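Local coordinates for protein putative modification methylase (Thermus thermophilus, PDB 2ZIG) that probably transfers a methyl group from S-adenosyl-L-methionine to the N4 atom of cytosine in DNA, at residues 238-243 / 259-264. Residues are numbered along the deposited sequence; the frame is centred on the assembly and turned at random.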
loop_
_atom_site.group_PDB
_atom_site.type_symbol
_atom_site.label_atom_id
_atom_site.label_comp_id
_atom_site.label_asym_id
_atom_site.label_seq_id
_atom_site.Cartn_x
_atom_site.Cartn_y
_atom_site.Cartn_z
ATOM N N VAL B 238 8.515 2.487 26.215
ATOM C CA VAL B 238 9.135 3.660 25.614
ATOM C C VAL B 238 8.633 3.793 24.175
ATOM O O VAL B 238 8.785 2.870 23.368
ATOM C CB VAL B 238 10.681 3.533 25.579
ATOM C CG1 VAL B 238 11.290 4.774 24.926
ATOM C CG2 VAL B 238 11.229 3.348 26.998
ATOM N N VAL B 239 8.028 4.934 23.870
ATOM C CA VAL B 239 7.503 5.204 22.537
ATOM C C VAL B 239 8.379 6.268 21.895
ATOM O O VAL B 239 8.573 7.348 22.458
ATOM C CB VAL B 239 6.039 5.711 22.596
ATOM C CG1 VAL B 239 5.546 6.069 21.190
ATOM C CG2 VAL B 239 5.142 4.642 23.205
ATOM N N LEU B 240 8.903 5.961 20.715
ATOM C CA LEU B 240 9.785 6.882 20.020
ATOM C C LEU B 240 9.276 7.400 18.687
ATOM O O LEU B 240 8.688 6.655 17.912
ATOM C CB LEU B 240 11.140 6.216 19.781
ATOM C CG LEU B 240 12.046 6.933 18.772
ATOM C CD1 LEU B 240 12.457 8.293 19.322
ATOM C CD2 LEU B 240 13.263 6.092 18.490
ATOM N N ASP B 241 9.509 8.686 18.436
ATOM C CA ASP B 241 9.159 9.309 17.163
ATOM C C ASP B 241 10.434 10.052 16.737
ATOM O O ASP B 241 10.791 11.069 17.330
ATOM C CB ASP B 241 8.008 10.311 17.321
ATOM C CG ASP B 241 7.518 10.853 15.986
ATOM O OD1 ASP B 241 8.316 10.884 15.029
ATOM O OD2 ASP B 241 6.338 11.261 15.883
ATOM N N PRO B 242 11.142 9.541 15.716
ATOM C CA PRO B 242 12.383 10.115 15.177
ATOM C C PRO B 242 12.190 11.459 14.462
ATOM O O PRO B 242 13.158 12.200 14.244
ATOM C CB PRO B 242 12.867 9.042 14.201
ATOM C CG PRO B 242 12.203 7.793 14.666
ATOM C CD PRO B 242 10.841 8.263 15.053
ATOM N N PHE B 243 10.947 11.757 14.081
ATOM C CA PHE B 243 10.618 12.997 13.381
ATOM C C PHE B 243 9.425 13.626 14.081
ATOM O O PHE B 243 8.367 13.828 13.476
ATOM C CB PHE B 243 10.259 12.695 11.924
ATOM C CG PHE B 243 11.285 11.861 11.207
ATOM C CD1 PHE B 243 11.002 10.552 10.841
ATOM C CD2 PHE B 243 12.536 12.385 10.900
ATOM C CE1 PHE B 243 11.948 9.771 10.173
ATOM C CE2 PHE B 243 13.496 11.614 10.231
ATOM C CZ PHE B 243 13.199 10.303 9.867
ATOM N N ARG B 259 6.271 6.160 28.158
ATOM C CA ARG B 259 7.383 7.112 28.221
ATOM C C ARG B 259 7.673 7.649 26.811
ATOM O O ARG B 259 7.931 6.881 25.879
ATOM C CB ARG B 259 8.625 6.418 28.788
ATOM C CG ARG B 259 8.398 5.791 30.164
ATOM C CD ARG B 259 9.458 4.748 30.499
ATOM N NE ARG B 259 10.744 5.343 30.845
ATOM C CZ ARG B 259 11.885 4.662 30.937
ATOM N NH1 ARG B 259 11.911 3.352 30.704
ATOM N NH2 ARG B 259 13.005 5.292 31.272
ATOM N N ALA B 260 7.636 8.965 26.657
ATOM C CA ALA B 260 7.876 9.566 25.360
ATOM C C ALA B 260 9.344 9.840 25.097
ATOM O O ALA B 260 10.065 10.336 25.962
ATOM C CB ALA B 260 7.079 10.861 25.221
ATOM N N LEU B 261 9.772 9.504 23.889
ATOM C CA LEU B 261 11.136 9.730 23.444
ATOM C C LEU B 261 11.025 10.236 22.010
ATOM O O LEU B 261 10.314 9.646 21.191
ATOM C CB LEU B 261 11.944 8.429 23.466
ATOM C CG LEU B 261 13.425 8.544 23.091
ATOM C CD1 LEU B 261 14.096 9.480 24.085
ATOM C CD2 LEU B 261 14.109 7.171 23.093
ATOM N N GLY B 262 11.713 11.332 21.708
ATOM C CA GLY B 262 11.654 11.859 20.361
ATOM C C GLY B 262 12.892 12.584 19.879
ATOM O O GLY B 262 13.786 12.928 20.658
ATOM N N VAL B 263 12.933 12.806 18.572
ATOM C CA VAL B 263 14.019 13.532 17.927
ATOM C C VAL B 263 13.387 14.490 16.926
ATOM O O VAL B 263 12.516 14.091 16.151
ATOM C CB VAL B 263 14.963 12.595 17.156
ATOM C CG1 VAL B 263 16.113 13.406 16.556
ATOM C CG2 VAL B 263 15.493 11.516 18.078
ATOM N N GLU B 264 13.809 15.749 16.955
ATOM C CA GLU B 264 13.288 16.753 16.034
ATOM C C GLU B 264 14.449 17.569 15.490
ATOM O O GLU B 264 15.352 17.956 16.234
ATOM C CB GLU B 264 12.278 17.661 16.745
ATOM C CG GLU B 264 11.740 18.825 15.915
ATOM C CD GLU B 264 11.542 18.485 14.448
ATOM O OE1 GLU B 264 11.106 17.352 14.137
ATOM O OE2 GLU B 264 11.813 19.367 13.601
#
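Val239 N donates to Arg259 O at 2.8 Å and 174° at the hydrogen, the first of four backbone bonds between segments 238-243 and 259-264. Val239 O then accepts from Leu261 N, Asp241 N donates to Leu261 O, and Asp241 O takes Val263 N at 3.0 Å. Toward 259-264, the backbone of 238-241 bonds through Val239 and Asp241, while Val238 and Leu240 turn their polar groups to strand 41-46; the N-to-C directions of the parallel pair differ by 17°. Beyond the ladder the chain turns: Asp241 OD1 accepts from Phe243 N at 2.9 Å, an Asx turn, and also from Thr46, while OD2 is held by Thr249.

On one face, packing is apolar between Val238, Leu240 and Leu261, with the Arg259 side chain at the Val238 end. Val238 CG1, anti to its backbone N (chi1 179°), lies 4.0 Å from Leu261 CB, while CG2 approaches the guanidinium of Arg259 obliquely, 3.8 Å from NH1. An alanine in place of Val238 would probably open a gap beside Leu261 and leave the Arg259 side chain freer to move. Farther along, Leu240 CD1 rests 3.9 Å from Leu261 CG.

Helix 248-255 links the two strands in a beta-alpha-beta crossover of the Rossmann-like methyltransferase fold. Glu264, a residue of the S-adenosyl-L-methionine site, with no cofactor bound to this chain, ends the second strand, its carboxylate gripped by the backbone N of Gly245 and Val266. Strand 41-46 pairs with the other edge of 238-241; helix 29-34 packs against Leu240, Phe243 and Val263, and helix 66-86 against Leu240, Pro242 and Phe243.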